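Beta-agarase (Persicobacter, PDB 6AII) probably hydrolyses the beta-1,4 linkages of agarose to release neoagarobiose, as a calcium-binding beta-agarase of glycoside hydrolase family 16. Local coordinates at residues H177-Y191 against F262-L276. Numbering follows the deposited sequence. Where two conformers were deposited one is given.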
ATOM      1  N   HIS A 177     -10.222  -1.354   0.643  1.00 20.33           N
ATOM      2  CA  HIS A 177     -10.124  -2.736   0.140  1.00 19.29           C
ATOM      3  C   HIS A 177     -11.061  -2.830  -1.066  1.00 19.94           C
ATOM      4  O   HIS A 177     -11.906  -1.945  -1.234  1.00 20.13           O
ATOM      5  CB  HIS A 177     -10.511  -3.706   1.247  1.00 19.52           C
ATOM      6  CG  HIS A 177     -11.986  -3.772   1.506  1.00 19.85           C
ATOM      7  ND1 HIS A 177     -12.649  -2.875   2.308  1.00 20.19           N
ATOM      8  CD2 HIS A 177     -12.947  -4.583   0.946  1.00 19.36           C
ATOM      9  CE1 HIS A 177     -13.940  -3.162   2.340  1.00 21.50           C
ATOM     10  NE2 HIS A 177     -14.164  -4.211   1.448  1.00 20.99           N
ATOM     11  N   HIS A 178     -10.941  -3.910  -1.854  1.00 20.55           N
ATOM     12  CA  HIS A 178     -11.820  -4.080  -3.048  1.00 22.13           C
ATOM     13  C   HIS A 178     -12.285  -5.535  -3.087  1.00 22.51           C
ATOM     14  O   HIS A 178     -11.483  -6.419  -2.755  1.00 22.82           O
ATOM     15  CB  HIS A 178     -11.093  -3.782  -4.354  1.00 20.70           C
ATOM     16  CG  HIS A 178     -10.605  -2.381  -4.514  1.00 23.38           C
ATOM     17  ND1 HIS A 178     -11.195  -1.543  -5.408  1.00 22.69           N
ATOM     18  CD2 HIS A 178      -9.580  -1.704  -3.926  1.00 22.73           C
ATOM     19  CE1 HIS A 178     -10.564  -0.372  -5.389  1.00 23.81           C
ATOM     20  NE2 HIS A 178      -9.560  -0.438  -4.466  1.00 22.80           N
ATOM     21  N   VAL A 179     -13.539  -5.697  -3.481  1.00 21.56           N
ATOM     22  CA  VAL A 179     -13.959  -7.003  -3.976  0.50 22.68           C
ATOM     23  C   VAL A 179     -14.551  -6.797  -5.371  1.00 22.63           C
ATOM     24  O   VAL A 179     -15.357  -5.900  -5.630  1.00 23.26           O
ATOM     25  CB  VAL A 179     -14.931  -7.722  -3.026  0.50 21.70           C
ATOM     26  CG1 VAL A 179     -14.241  -8.159  -1.749  0.50 22.94           C
ATOM     27  CG2 VAL A 179     -16.164  -6.900  -2.689  0.50 22.65           C
ATOM     28  N   PHE A 180     -14.089  -7.664  -6.263  1.00 22.56           N
ATOM     29  CA  PHE A 180     -14.412  -7.606  -7.636  1.00 24.28           C
ATOM     30  C   PHE A 180     -15.450  -8.682  -7.984  1.00 25.72           C
ATOM     31  O   PHE A 180     -15.702  -9.588  -7.209  1.00 27.05           O
ATOM     32  CB  PHE A 180     -13.160  -7.809  -8.485  1.00 25.74           C
ATOM     33  CG  PHE A 180     -12.114  -6.724  -8.279  1.00 26.91           C
ATOM     34  CD1 PHE A 180     -12.186  -5.535  -8.973  1.00 29.09           C
ATOM     35  CD2 PHE A 180     -11.083  -6.898  -7.356  1.00 24.05           C
ATOM     36  CE1 PHE A 180     -11.246  -4.535  -8.787  1.00 29.49           C
ATOM     37  CE2 PHE A 180     -10.141  -5.893  -7.175  1.00 27.29           C
ATOM     38  CZ  PHE A 180     -10.250  -4.701  -7.866  1.00 28.71           C
ATOM     39  N   ASN A 181     -16.023  -8.523  -9.173  1.00 30.63           N
ATOM     40  CA  ASN A 181     -17.019  -9.491  -9.641  1.00 33.03           C
ATOM     41  C   ASN A 181     -16.915  -9.561 -11.164  1.00 34.22           C
ATOM     42  O   ASN A 181     -16.693  -8.557 -11.822  1.00 31.80           O
ATOM     43  CB  ASN A 181     -18.415  -9.062  -9.196  1.00 35.97           C
ATOM     44  CG  ASN A 181     -19.470 -10.136  -9.409  1.00 42.37           C
ATOM     45  OD1 ASN A 181     -19.266 -11.290  -9.051  1.00 42.09           O
ATOM     46  ND2 ASN A 181     -20.592  -9.737  -9.986  1.00 43.82           N
ATOM     47  N   ASN A 182     -17.041 -10.767 -11.712  1.00 37.58           N
ATOM     48  CA  ASN A 182     -17.124 -10.927 -13.189  1.00 42.27           C
ATOM     49  C   ASN A 182     -15.885 -10.380 -13.901  1.00 46.56           C
ATOM     50  O   ASN A 182     -16.014  -9.628 -14.907  1.00 41.13           O
ATOM     51  CB  ASN A 182     -18.350 -10.222 -13.769  1.00 44.91           C
ATOM     52  CG  ASN A 182     -19.634 -10.930 -13.420  1.00 47.23           C
ATOM     53  OD1 ASN A 182     -19.672 -12.153 -13.366  1.00 54.45           O
ATOM     54  ND2 ASN A 182     -20.662 -10.162 -13.127  1.00 51.21           N
ATOM     55  N   ARG A 183     -14.690 -10.747 -13.426  1.00 43.96           N
ATOM     56  CA  ARG A 183     -13.456 -10.250 -14.087  1.00 53.14           C
ATOM     57  C   ARG A 183     -13.271 -10.880 -15.487  1.00 57.60           C
ATOM     58  O   ARG A 183     -12.424 -10.412 -16.259  1.00 61.43           O
ATOM     59  CB  ARG A 183     -12.225 -10.471 -13.202  1.00 46.71           C
ATOM     60  CG  ARG A 183     -12.228  -9.603 -11.947  1.00 45.96           C
ATOM     61  CD  ARG A 183     -10.910  -9.641 -11.182  1.00 45.62           C
ATOM     62  NE  ARG A 183      -9.926  -8.809 -11.830  1.00 46.06           N
ATOM     63  CZ  ARG A 183      -9.579  -7.573 -11.476  1.00 50.08           C
ATOM     64  NH1 ARG A 183      -9.399  -7.231 -10.211  1.00 45.68           N
ATOM     65  NH2 ARG A 183      -9.325  -6.685 -12.420  1.00 56.52           N
ATOM     66  N   HIS A 184     -14.038 -11.923 -15.825  1.00 62.33           N
ATOM     67  CA  HIS A 184     -14.061 -12.443 -17.213  1.00 70.63           C
ATOM     68  C   HIS A 184     -14.690 -11.401 -18.155  1.00 65.63           C
ATOM     69  O   HIS A 184     -14.287 -11.349 -19.313  1.00 71.93           O
ATOM     70  CB  HIS A 184     -14.744 -13.819 -17.300  1.00 70.84           C
ATOM     71  CG  HIS A 184     -16.176 -13.818 -16.877  1.00 79.57           C
ATOM     72  ND1 HIS A 184     -16.564 -14.118 -15.581  1.00 84.48           N
ATOM     73  CD2 HIS A 184     -17.311 -13.538 -17.558  1.00 79.84           C
ATOM     74  CE1 HIS A 184     -17.877 -14.035 -15.486  1.00 85.33           C
ATOM     75  NE2 HIS A 184     -18.359 -13.679 -16.685  1.00 83.59           N
ATOM     76  N   LEU A 185     -15.646 -10.578 -17.692  1.00 58.21           N
ATOM     77  CA  LEU A 185     -16.170  -9.456 -18.520  1.00 59.42           C
ATOM     78  C   LEU A 185     -15.132  -8.316 -18.596  1.00 62.15           C
ATOM     79  O   LEU A 185     -14.220  -8.207 -17.748  1.00 61.17           O
ATOM     80  CB  LEU A 185     -17.499  -8.938 -17.950  1.00 58.19           C
ATOM     81  CG  LEU A 185     -18.772  -9.725 -18.263  1.00 61.98           C
ATOM     82  CD1 LEU A 185     -18.637 -10.564 -19.530  1.00 63.47           C
ATOM     83  CD2 LEU A 185     -19.192 -10.605 -17.094  1.00 56.70           C
ATOM     84  N   THR A 186     -15.284  -7.468 -19.623  1.00 59.99           N
ATOM     85  CA  THR A 186     -14.514  -6.206 -19.784  1.00 68.28           C
ATOM     86  C   THR A 186     -14.969  -5.184 -18.739  1.00 66.66           C
ATOM     87  O   THR A 186     -14.143  -4.502 -18.129  1.00 73.62           O
ATOM     88  CB  THR A 186     -14.711  -5.588 -21.179  1.00 70.70           C
ATOM     89  OG1 THR A 186     -13.999  -6.433 -22.081  1.00 77.27           O
ATOM     90  CG2 THR A 186     -14.205  -4.165 -21.311  1.00 68.42           C
ATOM     91  N   ASN A 187     -16.294  -5.085 -18.602  1.00 68.01           N
ATOM     92  CA  ASN A 187     -16.991  -4.245 -17.606  1.00 71.25           C
ATOM     93  C   ASN A 187     -17.231  -5.055 -16.312  1.00 61.60           C
ATOM     94  O   ASN A 187     -18.385  -5.299 -15.893  1.00 56.97           O
ATOM     95  CB  ASN A 187     -18.301  -3.689 -18.186  1.00 77.49           C
ATOM     96  CG  ASN A 187     -19.291  -4.770 -18.588  1.00 81.48           C
ATOM     97  OD1 ASN A 187     -18.905  -5.873 -18.989  1.00 80.68           O
ATOM     98  ND2 ASN A 187     -20.576  -4.466 -18.473  1.00 81.38           N
ATOM     99  N   PHE A 188     -16.134  -5.487 -15.678  1.00 57.17           N
ATOM    100  CA  PHE A 188     -16.203  -6.192 -14.390  1.00 48.64           C
ATOM    101  C   PHE A 188     -16.609  -5.194 -13.293  1.00 42.28           C
ATOM    102  O   PHE A 188     -16.581  -3.996 -13.505  1.00 42.18           O
ATOM    103  CB  PHE A 188     -14.875  -6.906 -14.139  1.00 51.19           C
ATOM    104  CG  PHE A 188     -13.678  -6.012 -13.950  1.00 55.82           C
ATOM    105  CD1 PHE A 188     -13.466  -5.362 -12.742  1.00 52.98           C
ATOM    106  CD2 PHE A 188     -12.726  -5.875 -14.955  1.00 61.49           C
ATOM    107  CE1 PHE A 188     -12.352  -4.556 -12.560  1.00 57.62           C
ATOM    108  CE2 PHE A 188     -11.606  -5.078 -14.769  1.00 57.97           C
ATOM    109  CZ  PHE A 188     -11.423  -4.419 -13.573  1.00 59.06           C
ATOM    110  N   ASP A 189     -17.097  -5.684 -12.167  1.00 32.96           N
ATOM    111  CA  ASP A 189     -17.523  -4.835 -11.124  1.00 30.56           C
ATOM    112  C   ASP A 189     -16.366  -4.698 -10.116  1.00 28.82           C
ATOM    113  O   ASP A 189     -15.620  -5.629  -9.893  1.00 27.70           O
ATOM    114  CB  ASP A 189     -18.744  -5.410 -10.413  1.00 36.54           C
ATOM    115  CG  ASP A 189     -19.888  -5.662 -11.384  1.00 44.62           C
ATOM    116  OD1 ASP A 189     -20.232  -4.715 -12.085  1.00 41.77           O
ATOM    117  OD2 ASP A 189     -20.386  -6.799 -11.424  1.00 44.24           O
ATOM    118  N   ASP A 190     -16.330  -3.544  -9.485  1.00 29.77           N
ATOM    119  CA  ASP A 190     -15.355  -3.284  -8.395  1.00 27.58           C
ATOM    120  C   ASP A 190     -16.052  -2.547  -7.255  1.00 24.32           C
ATOM    121  O   ASP A 190     -16.420  -1.350  -7.408  1.00 27.05           O
ATOM    122  CB  ASP A 190     -14.294  -2.394  -8.988  1.00 26.52           C
ATOM    123  CG  ASP A 190     -13.239  -1.930  -8.002  1.00 28.32           C
ATOM    124  OD1 ASP A 190     -13.383  -2.230  -6.812  1.00 25.99           O
ATOM    125  OD2 ASP A 190     -12.325  -1.239  -8.472  1.00 29.70           O
ATOM    126  N   TYR A 191     -16.251  -3.183  -6.108  1.00 22.19           N
ATOM    127  CA  TYR A 191     -16.740  -2.512  -4.940  1.00 22.45           C
ATOM    128  C   TYR A 191     -15.551  -2.147  -4.034  1.00 21.64           C
ATOM    129  O   TYR A 191     -14.777  -3.033  -3.637  1.00 19.72           O
ATOM    130  CB  TYR A 191     -17.704  -3.358  -4.082  1.00 23.47           C
ATOM    131  CG  TYR A 191     -17.990  -2.773  -2.726  1.00 22.45           C
ATOM    132  CD1 TYR A 191     -18.617  -1.555  -2.582  1.00 21.70           C
ATOM    133  CD2 TYR A 191     -17.464  -3.352  -1.568  1.00 22.23           C
ATOM    134  CE1 TYR A 191     -18.832  -0.973  -1.340  1.00 22.63           C
ATOM    135  CE2 TYR A 191     -17.634  -2.767  -0.322  1.00 20.34           C
ATOM    136  CZ  TYR A 191     -18.288  -1.557  -0.203  1.00 21.68           C
ATOM    137  OH  TYR A 191     -18.446  -0.915   0.978  1.00 23.96           O
ATOM    138  N   PHE A 262     -26.124  -1.972   4.736  1.00 27.99           N
ATOM    139  CA  PHE A 262     -25.532  -3.030   3.937  1.00 26.31           C
ATOM    140  C   PHE A 262     -24.206  -3.436   4.600  1.00 26.10           C
ATOM    141  O   PHE A 262     -23.720  -2.720   5.515  1.00 26.75           O
ATOM    142  CB  PHE A 262     -25.275  -2.535   2.506  1.00 26.47           C
ATOM    143  CG  PHE A 262     -24.550  -1.210   2.455  1.00 28.39           C
ATOM    144  CD1 PHE A 262     -23.154  -1.170   2.522  1.00 30.10           C
ATOM    145  CD2 PHE A 262     -25.247  -0.007   2.391  1.00 33.47           C
ATOM    146  CE1 PHE A 262     -22.482   0.047   2.490  1.00 30.14           C
ATOM    147  CE2 PHE A 262     -24.565   1.210   2.370  1.00 31.31           C
ATOM    148  CZ  PHE A 262     -23.189   1.231   2.434  1.00 30.88           C
ATOM    149  N   ASN A 263     -23.700  -4.573   4.211  1.00 27.26           N
ATOM    150  CA  ASN A 263     -22.388  -5.036   4.682  1.00 25.01           C
ATOM    151  C   ASN A 263     -21.325  -4.123   4.049  1.00 26.23           C
ATOM    152  O   ASN A 263     -21.290  -3.994   2.823  1.00 25.00           O
ATOM    153  CB  ASN A 263     -22.186  -6.499   4.322  1.00 25.77           C
ATOM    154  CG  ASN A 263     -20.866  -7.053   4.822  1.00 28.72           C
ATOM    155  OD1 ASN A 263     -19.824  -6.712   4.265  1.00 29.03           O
ATOM    156  ND2 ASN A 263     -20.910  -7.906   5.850  1.00 26.80           N
ATOM    157  N   VAL A 264     -20.448  -3.514   4.855  1.00 24.25           N
ATOM    158  CA  VAL A 264     -19.509  -2.515   4.256  1.00 23.66           C
ATOM    159  C   VAL A 264     -18.259  -3.171   3.699  1.00 23.94           C
ATOM    160  O   VAL A 264     -17.567  -2.468   2.938  1.00 24.71           O
ATOM    161  CB  VAL A 264     -19.146  -1.422   5.269  1.00 24.83           C
ATOM    162  CG1 VAL A 264     -20.355  -0.659   5.722  1.00 24.49           C
ATOM    163  CG2 VAL A 264     -18.330  -1.959   6.440  1.00 25.94           C
ATOM    164  N   LEU A 265     -18.016  -4.470   3.955  1.00 22.90           N
ATOM    165  CA  LEU A 265     -16.912  -5.186   3.304  1.00 24.74           C
ATOM    166  C   LEU A 265     -17.287  -5.712   1.924  1.00 24.19           C
ATOM    167  O   LEU A 265     -16.454  -5.712   1.050  1.00 23.92           O
ATOM    168  CB  LEU A 265     -16.378  -6.302   4.168  1.00 23.82           C
ATOM    169  CG  LEU A 265     -15.781  -5.651   5.410  1.00 30.98           C
ATOM    170  CD1 LEU A 265     -16.692  -5.758   6.618  1.00 27.88           C
ATOM    171  CD2 LEU A 265     -14.360  -6.007   5.651  1.00 36.74           C
ATOM    172  N   ASP A 266     -18.561  -6.075   1.770  1.00 24.62           N
ATOM    173  CA  ASP A 266     -19.034  -6.699   0.493  1.00 24.43           C
ATOM    174  C   ASP A 266     -20.468  -6.263   0.222  1.00 25.19           C
ATOM    175  O   ASP A 266     -21.422  -7.005   0.440  1.00 25.49           O
ATOM    176  CB  ASP A 266     -18.871  -8.215   0.552  1.00 26.28           C
ATOM    177  CG  ASP A 266     -19.314  -8.918  -0.732  1.00 27.76           C
ATOM    178  OD1 ASP A 266     -19.342  -8.241  -1.796  1.00 25.49           O
ATOM    179  OD2 ASP A 266     -19.573 -10.136  -0.659  1.00 26.94           O
ATOM    180  N   LYS A 267     -20.612  -5.049  -0.230  1.00 22.90           N
ATOM    181  CA  LYS A 267     -21.893  -4.376  -0.243  1.00 23.35           C
ATOM    182  C   LYS A 267     -22.894  -5.099  -1.155  1.00 25.08           C
ATOM    183  O   LYS A 267     -24.072  -5.162  -0.801  1.00 28.87           O
ATOM    184  CB  LYS A 267     -21.699  -2.945  -0.730  1.00 23.87           C
ATOM    185  CG  LYS A 267     -22.977  -2.144  -0.853  1.00 26.79           C
ATOM    186  CD  LYS A 267     -22.734  -0.673  -1.131  1.00 26.93           C
ATOM    187  CE  LYS A 267     -24.032   0.112  -1.180  1.00 28.19           C
ATOM    188  NZ  LYS A 267     -23.801   1.575  -1.344  1.00 28.35           N
ATOM    189  N   TYR A 268     -22.417  -5.556  -2.276  1.00 26.28           N
ATOM    190  CA  TYR A 268     -23.307  -6.110  -3.343  1.00 28.69           C
ATOM    191  C   TYR A 268     -23.191  -7.636  -3.353  1.00 31.06           C
ATOM    192  O   TYR A 268     -23.619  -8.259  -4.328  1.00 30.07           O
ATOM    193  CB  TYR A 268     -22.936  -5.498  -4.687  1.00 27.83           C
ATOM    194  CG  TYR A 268     -23.122  -4.019  -4.716  1.00 30.09           C
ATOM    195  CD1 TYR A 268     -24.377  -3.447  -4.739  1.00 29.05           C
ATOM    196  CD2 TYR A 268     -22.014  -3.173  -4.641  1.00 31.65           C
ATOM    197  CE1 TYR A 268     -24.539  -2.078  -4.699  1.00 33.73           C
ATOM    198  CE2 TYR A 268     -22.164  -1.804  -4.618  1.00 31.31           C
ATOM    199  CZ  TYR A 268     -23.427  -1.244  -4.679  1.00 32.69           C
ATOM    200  OH  TYR A 268     -23.560   0.107  -4.682  1.00 28.83           O
ATOM    201  N   ASN A 269     -22.601  -8.212  -2.316  1.00 29.03           N
ATOM    202  CA  ASN A 269     -22.456  -9.677  -2.143  1.00 32.35           C
ATOM    203  C   ASN A 269     -21.781 -10.333  -3.344  1.00 34.52           C
ATOM    204  O   ASN A 269     -22.297 -11.274  -3.962  1.00 36.58           O
ATOM    205  CB  ASN A 269     -23.794 -10.368  -1.906  1.00 35.41           C
ATOM    206  CG  ASN A 269     -23.586 -11.831  -1.574  1.00 41.02           C
ATOM    207  OD1 ASN A 269     -22.447 -12.273  -1.404  1.00 43.63           O
ATOM    208  ND2 ASN A 269     -24.659 -12.606  -1.583  1.00 39.70           N
ATOM    209  N   TYR A 270     -20.607  -9.868  -3.660  1.00 26.22           N
ATOM    210  CA  TYR A 270     -19.806 -10.484  -4.675  1.00 27.58           C
ATOM    211  C   TYR A 270     -19.023 -11.696  -4.165  1.00 32.52           C
ATOM    212  O   TYR A 270     -18.332 -12.335  -4.995  1.00 35.75           O
ATOM    213  CB  TYR A 270     -18.776  -9.550  -5.276  1.00 28.80           C
ATOM    214  CG  TYR A 270     -19.316  -8.313  -5.913  1.00 28.22           C
ATOM    215  CD1 TYR A 270     -20.585  -8.266  -6.489  1.00 28.94           C
ATOM    216  CD2 TYR A 270     -18.503  -7.208  -6.042  1.00 25.63           C
ATOM    217  CE1 TYR A 270     -21.044  -7.108  -7.092  1.00 28.89           C
ATOM    218  CE2 TYR A 270     -18.960  -6.049  -6.624  1.00 27.83           C
ATOM    219  CZ  TYR A 270     -20.231  -5.992  -7.163  1.00 30.67           C
ATOM    220  OH  TYR A 270     -20.684  -4.833  -7.758  1.00 30.54           O
ATOM    221  N   THR A 271     -19.075 -12.021  -2.874  1.00 30.55           N
ATOM    222  CA  THR A 271     -18.300 -13.129  -2.330  1.00 31.18           C
ATOM    223  C   THR A 271     -19.208 -14.293  -1.951  1.00 34.43           C
ATOM    224  O   THR A 271     -18.776 -15.183  -1.273  1.00 34.21           O
ATOM    225  CB  THR A 271     -17.486 -12.689  -1.098  1.00 30.15           C
ATOM    226  OG1 THR A 271     -18.368 -12.385  -0.024  1.00 27.63           O
ATOM    227  CG2 THR A 271     -16.598 -11.507  -1.414  1.00 29.51           C
ATOM    228  N   ASN A 272     -20.453 -14.189  -2.360  1.00 38.55           N
ATOM    229  CA  ASN A 272     -21.480 -15.174  -2.094  1.00 45.74           C
ATOM    230  C   ASN A 272     -21.547 -15.457  -0.593  1.00 40.07           C
ATOM    231  O   ASN A 272     -21.467 -16.597  -0.185  1.00 41.64           O
ATOM    232  CB  ASN A 272     -21.236 -16.414  -2.951  1.00 50.11           C
ATOM    233  CG  ASN A 272     -22.308 -17.475  -2.784  1.00 56.76           C
ATOM    234  OD1 ASN A 272     -23.458 -17.169  -2.464  1.00 60.95           O
ATOM    235  ND2 ASN A 272     -21.922 -18.728  -2.965  1.00 62.10           N
ATOM    236  N   GLY A 273     -21.637 -14.392   0.207  1.00 33.18           N
ATOM    237  CA  GLY A 273     -21.835 -14.429   1.611  1.00 32.79           C
ATOM    238  C   GLY A 273     -20.596 -14.792   2.426  1.00 30.02           C
ATOM    239  O   GLY A 273     -20.701 -14.968   3.624  1.00 32.50           O
ATOM    240  N   LYS A 274     -19.435 -14.934   1.823  1.00 30.89           N
ATOM    241  CA  LYS A 274     -18.227 -15.406   2.551  1.00 28.54           C
ATOM    242  C   LYS A 274     -17.394 -14.246   3.138  1.00 31.48           C
ATOM    243  O   LYS A 274     -16.650 -14.498   4.083  1.00 29.35           O
ATOM    244  CB  LYS A 274     -17.347 -16.221   1.606  1.00 33.97           C
ATOM    245  CG  LYS A 274     -17.968 -17.550   1.168  1.00 41.56           C
ATOM    246  CD  LYS A 274     -18.111 -18.528   2.338  1.00 55.89           C
ATOM    247  CE  LYS A 274     -19.444 -19.246   2.426  1.00 66.59           C
ATOM    248  NZ  LYS A 274     -19.551 -20.300   1.397  1.00 70.66           N
ATOM    249  N   GLY A 275     -17.460 -13.062   2.544  1.00 28.21           N
ATOM    250  CA  GLY A 275     -16.588 -11.932   2.940  1.00 28.03           C
ATOM    251  C   GLY A 275     -15.175 -12.117   2.401  1.00 27.33           C
ATOM    252  O   GLY A 275     -14.951 -12.788   1.407  1.00 26.76           O
ATOM    253  N   LEU A 276     -14.200 -11.446   3.029  1.00 24.57           N
ATOM    254  CA  LEU A 276     -12.818 -11.472   2.534  1.00 25.00           C
ATOM    255  C   LEU A 276     -12.118 -12.721   3.079  1.00 23.24           C
ATOM    256  O   LEU A 276     -11.794 -12.730   4.260  1.00 22.81           O
ATOM    257  CB  LEU A 276     -12.090 -10.231   3.061  1.00 25.96           C
ATOM    258  CG  LEU A 276     -12.471  -8.919   2.395  1.00 29.26           C
ATOM    259  CD1 LEU A 276     -11.828  -7.733   3.131  1.00 29.62           C
ATOM    260  CD2 LEU A 276     -12.049  -8.928   0.971  1.00 27.20           C
TER
HETATM  261  O   HOH W   1     -15.279 -11.247  -5.233  1.00 43.70           O
HETATM  262  O   HOH W   2     -19.467  -2.209  -7.388  1.00 36.84           O
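Val264 offers its carbonyl oxygen to the hydroxyl of Tyr191, which donates to it at 2.7 Å, tilted 34° from the carbonyl plane. One residue on, Leu265 O takes a nearly straight bond from His177 NE2 (2.8 Å), lying in both the imidazole plane and the carbonyl plane, on a lone pair; a buried histidine suits this place because its in-plane N-H can satisfy a backbone carbonyl of an irregular loop. The carboxylate of Asp266 turns back into its own loop, OD1 accepting from Tyr270 N and OD2 from both the hydroxyl and the amide of Thr271, which probably helps hold the turn from Asp266 to Asn269 and the placing of Tyr270 after it. Lys267 lays CB over one face of the Tyr191 ring, 3.7 Å from its centroid, while its extended chain carries NZ on to a salt bridge with Glu197. A leucine in place of Tyr191 would probably leave Val264 O without its hydroxyl donor and Lys267 CB without an aromatic face. Asn181 CB sits over the Tyr270 ring, 3.5 Å from the centroid, a CH-pi contact; with CG anti to the backbone N (chi1 -169°) the amide continues across the ring, its plane 7° from parallel to it. The phenol end reaches Asp189 CB, and one water joins Tyr270 O to Phe180 O. Finally, in the conformer given, Val179 CG1 meets Leu276 CD2 at 3.6 Å, and Leu276 CD1 also touches His177 CD2. A long connecting loop thus packs against a hairpin of the mixed sheet, within the beta-jelly-roll sandwich of glycoside hydrolase family 16.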